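Long-range contacts in two-domain protein containing predicted PHP-like metal-dependent phosphoesterase (Bacteroides vulgatus ATCC 8482, PDB 3E38), which binds three zinc ions in a PHP-type domain and is probably a metal-dependent phosphoesterase, perhaps with 5'-3' exonuclease activity on nucleic acids: residues Ile8-Leu13 against Arg251-Lys256; Ile106-Ser111 against Lys127-Phe132. All coordinates share one frame; numbering follows the deposited sequence.

Contact 1 of 2, residues Ile8-Leu13 against Arg251-Lys256; sequences IQVPDL and RPFFEK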
loop_
_atom_site.group_PDB
_atom_site.type_symbol
_atom_site.label_atom_id
_atom_site.label_comp_id
_atom_site.label_asym_id
_atom_site.label_seq_id
_atom_site.Cartn_x
_atom_site.Cartn_y
_atom_site.Cartn_z
ATOM N N ILE B 8 -7.848 -16.133 -4.978
ATOM C CA ILE B 8 -9.007 -15.272 -5.198
ATOM C C ILE B 8 -10.188 -15.943 -4.484
ATOM O O ILE B 8 -10.715 -16.970 -4.939
ATOM C CB ILE B 8 -9.329 -15.086 -6.687
ATOM C CG1 ILE B 8 -8.112 -14.479 -7.429
ATOM C CG2 ILE B 8 -10.596 -14.230 -6.856
ATOM C CD1 ILE B 8 -8.206 -14.506 -8.951
ATOM N N GLN B 9 -10.585 -15.344 -3.364
ATOM C CA GLN B 9 -11.658 -15.868 -2.514
ATOM C C GLN B 9 -13.051 -15.481 -2.942
ATOM O O GLN B 9 -13.568 -14.434 -2.595
ATOM C CB GLN B 9 -11.436 -15.427 -1.084
ATOM C CG GLN B 9 -10.134 -15.998 -0.505
ATOM C CD GLN B 9 -9.980 -15.586 0.929
ATOM O OE1 GLN B 9 -10.818 -15.904 1.766
ATOM N NE2 GLN B 9 -8.950 -14.824 1.212
ATOM N N VAL B 10 -13.616 -16.367 -3.741
ATOM C CA VAL B 10 -14.990 -16.233 -4.238
ATOM C C VAL B 10 -15.648 -17.604 -4.066
ATOM O O VAL B 10 -14.950 -18.608 -3.924
ATOM C CB VAL B 10 -15.079 -15.755 -5.705
ATOM C CG1 VAL B 10 -14.657 -14.277 -5.813
ATOM C CG2 VAL B 10 -14.259 -16.649 -6.612
ATOM N N PRO B 11 -16.967 -17.643 -4.062
ATOM C CA PRO B 11 -17.574 -18.940 -3.883
ATOM C C PRO B 11 -17.786 -19.734 -5.148
ATOM O O PRO B 11 -17.548 -19.278 -6.283
ATOM C CB PRO B 11 -18.950 -18.610 -3.274
ATOM C CG PRO B 11 -19.231 -17.152 -3.642
ATOM C CD PRO B 11 -17.973 -16.575 -4.251
ATOM N N ASP B 12 -18.285 -20.933 -4.887
ATOM C CA ASP B 12 -18.633 -21.900 -5.908
ATOM C C ASP B 12 -20.103 -22.061 -5.975
ATOM O O ASP B 12 -20.744 -22.161 -4.978
ATOM C CB ASP B 12 -18.064 -23.276 -5.578
ATOM C CG ASP B 12 -16.557 -23.297 -5.595
ATOM O OD1 ASP B 12 -15.931 -22.682 -6.508
ATOM O OD2 ASP B 12 -16.011 -23.940 -4.686
ATOM N N LEU B 13 -20.626 -22.105 -7.181
ATOM C CA LEU B 13 -22.019 -22.415 -7.359
ATOM C C LEU B 13 -22.136 -23.898 -7.083
ATOM O O LEU B 13 -21.174 -24.662 -7.256
ATOM C CB LEU B 13 -22.492 -22.119 -8.787
ATOM C CG LEU B 13 -22.459 -20.673 -9.238
ATOM C CD1 LEU B 13 -22.817 -20.583 -10.710
ATOM C CD2 LEU B 13 -23.403 -19.820 -8.390
ATOM N N ARG B 251 -27.398 -14.299 -9.727
ATOM C CA ARG B 251 -28.309 -14.382 -8.601
ATOM C C ARG B 251 -27.817 -15.428 -7.605
ATOM O O ARG B 251 -27.611 -15.111 -6.446
ATOM C CB ARG B 251 -29.752 -14.693 -9.036
ATOM C CG ARG B 251 -30.691 -14.979 -7.881
ATOM C CD ARG B 251 -32.144 -15.077 -8.390
ATOM N NE ARG B 251 -32.439 -13.915 -9.229
ATOM C CZ ARG B 251 -32.688 -12.693 -8.744
ATOM N NH1 ARG B 251 -32.700 -12.507 -7.439
ATOM N NH2 ARG B 251 -32.929 -11.658 -9.550
ATOM N N PRO B 252 -27.630 -16.682 -8.050
ATOM C CA PRO B 252 -27.177 -17.666 -7.078
ATOM C C PRO B 252 -25.781 -17.420 -6.548
ATOM O O PRO B 252 -25.429 -17.929 -5.479
ATOM C CB PRO B 252 -27.177 -18.986 -7.876
ATOM C CG PRO B 252 -27.246 -18.584 -9.323
ATOM C CD PRO B 252 -28.080 -17.327 -9.291
ATOM N N PHE B 253 -25.009 -16.651 -7.302
ATOM C CA PHE B 253 -23.578 -16.356 -6.941
ATOM C C PHE B 253 -23.591 -15.361 -5.802
ATOM O O PHE B 253 -22.900 -15.499 -4.798
ATOM C CB PHE B 253 -22.797 -15.848 -8.165
ATOM C CG PHE B 253 -21.334 -15.635 -7.930
ATOM C CD1 PHE B 253 -20.457 -16.714 -7.853
ATOM C CD2 PHE B 253 -20.813 -14.354 -7.818
ATOM C CE1 PHE B 253 -19.092 -16.522 -7.643
ATOM C CE2 PHE B 253 -19.441 -14.161 -7.600
ATOM C CZ PHE B 253 -18.585 -15.254 -7.513
ATOM N N PHE B 254 -24.472 -14.388 -5.931
ATOM C CA PHE B 254 -24.600 -13.362 -4.903
ATOM C C PHE B 254 -25.019 -13.984 -3.616
ATOM O O PHE B 254 -24.576 -13.609 -2.559
ATOM C CB PHE B 254 -25.623 -12.296 -5.268
ATOM C CG PHE B 254 -25.810 -11.262 -4.182
ATOM C CD1 PHE B 254 -24.835 -10.310 -3.944
ATOM C CD2 PHE B 254 -26.961 -11.239 -3.401
ATOM C CE1 PHE B 254 -24.994 -9.356 -2.953
ATOM C CE2 PHE B 254 -27.119 -10.263 -2.392
ATOM C CZ PHE B 254 -26.149 -9.333 -2.185
ATOM N N GLU B 255 -25.903 -14.954 -3.737
ATOM C CA GLU B 255 -26.453 -15.679 -2.567
ATOM C C GLU B 255 -25.335 -16.392 -1.797
ATOM O O GLU B 255 -25.387 -16.572 -0.584
ATOM C CB GLU B 255 -27.542 -16.655 -3.028
ATOM C CG GLU B 255 -28.388 -17.272 -1.937
ATOM C CD GLU B 255 -27.704 -18.422 -1.230
ATOM O OE1 GLU B 255 -27.141 -19.307 -1.924
ATOM O OE2 GLU B 255 -27.756 -18.456 0.025
ATOM N N LYS B 256 -24.284 -16.735 -2.512
ATOM C CA LYS B 256 -23.134 -17.418 -1.919
ATOM C C LYS B 256 -22.103 -16.422 -1.386
ATOM O O LYS B 256 -21.206 -16.781 -0.615
ATOM C CB LYS B 256 -22.443 -18.263 -2.982
ATOM C CG LYS B 256 -23.275 -19.347 -3.565
ATOM C CD LYS B 256 -23.334 -20.500 -2.658
ATOM C CE LYS B 256 -23.748 -21.726 -3.429
ATOM N NZ LYS B 256 -23.789 -22.873 -2.510
#

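Contact 2 of 2, residues Ile106-Ser111 against Lys127-Phe132; sequences IFLSDS and KKQGAF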
loop_
_atom_site.group_PDB
_atom_site.type_symbol
_atom_site.label_atom_id
_atom_site.label_comp_id
_atom_site.label_asym_id
_atom_site.label_seq_id
_atom_site.Cartn_x
_atom_site.Cartn_y
_atom_site.Cartn_z
ATOM N N ILE B 106 -9.319 -20.065 -29.260
ATOM C CA ILE B 106 -8.695 -20.842 -28.192
ATOM C C ILE B 106 -9.128 -22.308 -28.301
ATOM O O ILE B 106 -10.056 -22.705 -29.034
ATOM C CB ILE B 106 -8.892 -20.219 -26.765
ATOM C CG1 ILE B 106 -10.347 -20.301 -26.303
ATOM C CG2 ILE B 106 -8.387 -18.731 -26.760
ATOM C CD1 ILE B 106 -10.570 -19.878 -24.887
ATOM N N PHE B 107 -8.346 -23.114 -27.611
ATOM C CA PHE B 107 -8.483 -24.575 -27.661
ATOM C C PHE B 107 -8.010 -25.080 -29.020
ATOM O O PHE B 107 -8.460 -26.062 -29.564
ATOM C CB PHE B 107 -9.884 -25.058 -27.267
ATOM C CG PHE B 107 -10.131 -24.963 -25.779
ATOM C CD1 PHE B 107 -9.540 -25.868 -24.929
ATOM C CD2 PHE B 107 -10.843 -23.918 -25.230
ATOM C CE1 PHE B 107 -9.720 -25.776 -23.597
ATOM C CE2 PHE B 107 -11.051 -23.823 -23.872
ATOM C CZ PHE B 107 -10.480 -24.747 -23.052
ATOM N N LEU B 108 -7.073 -24.349 -29.563
ATOM C CA LEU B 108 -6.399 -24.784 -30.785
ATOM C C LEU B 108 -5.497 -25.949 -30.512
ATOM O O LEU B 108 -5.047 -26.167 -29.372
ATOM C CB LEU B 108 -5.508 -23.653 -31.367
ATOM C CG LEU B 108 -6.313 -22.452 -31.886
ATOM C CD1 LEU B 108 -5.415 -21.344 -32.407
ATOM C CD2 LEU B 108 -7.357 -22.863 -32.947
ATOM N N SER B 109 -5.197 -26.674 -31.589
ATOM C CA SER B 109 -4.229 -27.776 -31.560
ATOM C C SER B 109 -2.944 -27.330 -32.256
ATOM O O SER B 109 -1.838 -27.763 -31.925
ATOM C CB SER B 109 -4.802 -29.035 -32.205
ATOM O OG SER B 109 -5.123 -28.813 -33.559
ATOM N N ASP B 110 -3.105 -26.389 -33.172
ATOM C CA ASP B 110 -1.975 -25.847 -33.933
ATOM C C ASP B 110 -2.278 -24.421 -34.418
ATOM O O ASP B 110 -3.284 -24.160 -35.118
ATOM C CB ASP B 110 -1.664 -26.847 -35.093
ATOM C CG ASP B 110 -0.452 -26.466 -35.906
ATOM O OD1 ASP B 110 0.190 -25.423 -35.639
ATOM O OD2 ASP B 110 -0.138 -27.203 -36.840
ATOM N N SER B 111 -1.413 -23.499 -34.021
ATOM C CA SER B 111 -1.585 -22.063 -34.318
ATOM C C SER B 111 -1.230 -21.670 -35.746
ATOM O O SER B 111 -1.888 -20.827 -36.380
ATOM C CB SER B 111 -0.798 -21.196 -33.322
ATOM O OG SER B 111 -1.395 -21.258 -32.006
ATOM N N LYS B 127 -11.743 -23.008 -37.010
ATOM C CA LYS B 127 -13.003 -23.738 -36.929
ATOM C C LYS B 127 -12.787 -25.226 -37.098
ATOM O O LYS B 127 -13.362 -26.085 -36.423
ATOM C CB LYS B 127 -13.916 -23.301 -38.078
ATOM C CG LYS B 127 -15.262 -24.008 -38.090
ATOM C CD LYS B 127 -15.837 -23.960 -36.737
ATOM C CE LYS B 127 -17.281 -24.250 -36.692
ATOM N NZ LYS B 127 -17.699 -23.953 -35.276
ATOM N N LYS B 128 -11.932 -25.500 -38.058
ATOM C CA LYS B 128 -11.593 -26.861 -38.436
ATOM C C LYS B 128 -11.012 -27.572 -37.248
ATOM O O LYS B 128 -11.162 -28.769 -37.092
ATOM C CB LYS B 128 -10.596 -26.834 -39.597
ATOM C CG LYS B 128 -10.187 -28.152 -40.140
ATOM C CD LYS B 128 -9.258 -27.973 -41.357
ATOM C CE LYS B 128 -8.580 -29.311 -41.746
ATOM N NZ LYS B 128 -7.480 -29.160 -42.730
ATOM N N GLN B 129 -10.356 -26.818 -36.388
ATOM C CA GLN B 129 -9.749 -27.401 -35.192
ATOM C C GLN B 129 -10.780 -27.431 -34.080
ATOM O O GLN B 129 -10.505 -27.842 -32.975
ATOM C CB GLN B 129 -8.520 -26.611 -34.745
ATOM C CG GLN B 129 -7.434 -26.586 -35.780
ATOM C CD GLN B 129 -6.191 -25.919 -35.302
ATOM O OE1 GLN B 129 -5.911 -25.896 -34.102
ATOM N NE2 GLN B 129 -5.412 -25.371 -36.243
ATOM N N GLY B 130 -11.987 -27.006 -34.404
ATOM C CA GLY B 130 -13.057 -26.934 -33.404
ATOM C C GLY B 130 -12.795 -25.946 -32.256
ATOM O O GLY B 130 -13.277 -26.119 -31.140
ATOM N N ALA B 131 -11.973 -24.943 -32.538
ATOM C CA ALA B 131 -11.626 -23.869 -31.578
ATOM C C ALA B 131 -12.826 -23.150 -30.977
ATOM O O ALA B 131 -13.856 -22.974 -31.641
ATOM C CB ALA B 131 -10.757 -22.810 -32.268
ATOM N N PHE B 132 -12.652 -22.693 -29.733
ATOM C CA PHE B 132 -13.651 -21.813 -29.099
ATOM C C PHE B 132 -13.217 -20.400 -29.494
ATOM O O PHE B 132 -12.074 -19.986 -29.290
ATOM C CB PHE B 132 -13.757 -22.002 -27.602
ATOM C CG PHE B 132 -14.772 -21.095 -26.947
ATOM C CD1 PHE B 132 -14.395 -19.806 -26.509
ATOM C CD2 PHE B 132 -16.093 -21.526 -26.732
ATOM C CE1 PHE B 132 -15.318 -18.953 -25.893
ATOM C CE2 PHE B 132 -17.033 -20.681 -26.108
ATOM C CZ PHE B 132 -16.631 -19.384 -25.677
HETATM O O HOH W 1 -10.605 -27.079 -30.070
#

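Contact 1 of 2, residues Ile8-Leu13 against Arg251-Lys256
Pro-11 packs on the ring of Phe-253. The two side chains cross at about a right angle, with Pro-11 CD 3.6 Å from Phe-253 CE1. CG of Phe-253 is anti to the backbone N (chi1 -175°), and the ring beyond it extends to the loop. Its rim then takes three neighbours near the ring plane: Pro-11 O, Val-10 CB and Leu-13 CD2. Pro-11 O lies 3.4 Å from Phe-253 CE1, and this oxygen also has a hydrogen bond with Thr-18 OG1.

Leu-13 reaches the helix with one methyl. Its CD2 is 3.7 Å from Phe-253 N and 3.9 Å from Pro-252 CB.

The contact joins the two domains. Residues 8-13 run ahead of strand 17-22 of the PHP-like domain. Helix 247-257 leads directly into strand 258-265 of the Ig-like domain. Phe-215 of strand 213-218 also touches Val-10 and Phe-253, and Phe-217 touches Leu-13.

Lys-256 meets the loop with its aliphatic part. Its CB packs tightly on Pro-11 CG, at 3.5 Å. The chain bends at chi2 (-79°), which sets CD. Further out, Lys-256 CE lies 3.4 Å from Asp-12 O. No hydrogen bond joins the two segments. The polar ends are held elsewhere: Lys-256 NZ forms a salt bridge with Asp-14 OD1, and Asp-12 OD1 accepts a hydrogen bond from Thr-18 N.

Contact 2 of 2, residues Ile106-Ser111 against Lys127-Phe132
Gln-129 grips the backbone of Ser-109 and Asp-110 with both ends of its amide. OE1 accepts from Ser-109 N at 2.7 Å, with the donor nearly along the C=O axis. It also accepts from Asp-110 N at 3.0 Å, a donor 35° above the carbonyl plane. NE2 donates to Asp-110 O at 2.7 Å, on a lone pair and within the amide plane. An extended chain beyond CG (chi2 -175°) carries the amide to the loop. An alanine here would probably leave both N-H groups and Asp-110 O without these mates, and the loop less firmly held.

Ile-106 and Phe-132 form an antiparallel hydrogen-bonded pair where strands 102-106 and 132-135 meet. Ile-106 N to Phe-132 O is 2.8 Å and nearly straight (175°). Gly-130, with positive phi, ends helix 119-128 in a Schellman motif.

Leu-108 CD2 packs tightly on Ala-131 CB, at 3.5 Å. Ile-106 and Phe-132 lie side by side, CG1 to CB 4.0 Å. Ile-106 is about 7 Å from zinc ligand His-24, side chain to side chain. The amide of Gln-129 thus continues the cross-linking past the strand pair, and probably helps set how the loop leaves the sheet.

From the N terminus, the chain passes through residues 8-13 before it enters strand 17-22 of the mixed sheet. Helix 247-257 comes back to them much later, so contact 1 closes a loop of 237 residues. That loop holds the zinc-binding residues. Contact 2 lies wholly within it and closes a short loop of 15 residues, which includes most of helix 119-128. The two do not cross or touch. The centres of contact 1 and contact 2 are about 31 Å apart. The nearest atoms of contact 1 and contact 2 are about 16 Å apart. Contact 1 ties the N-terminal segment to the helix that leads into strand 258-265. Contact 2 ties neighbouring strands 102-106 and 132-135 inside the PHP-like domain.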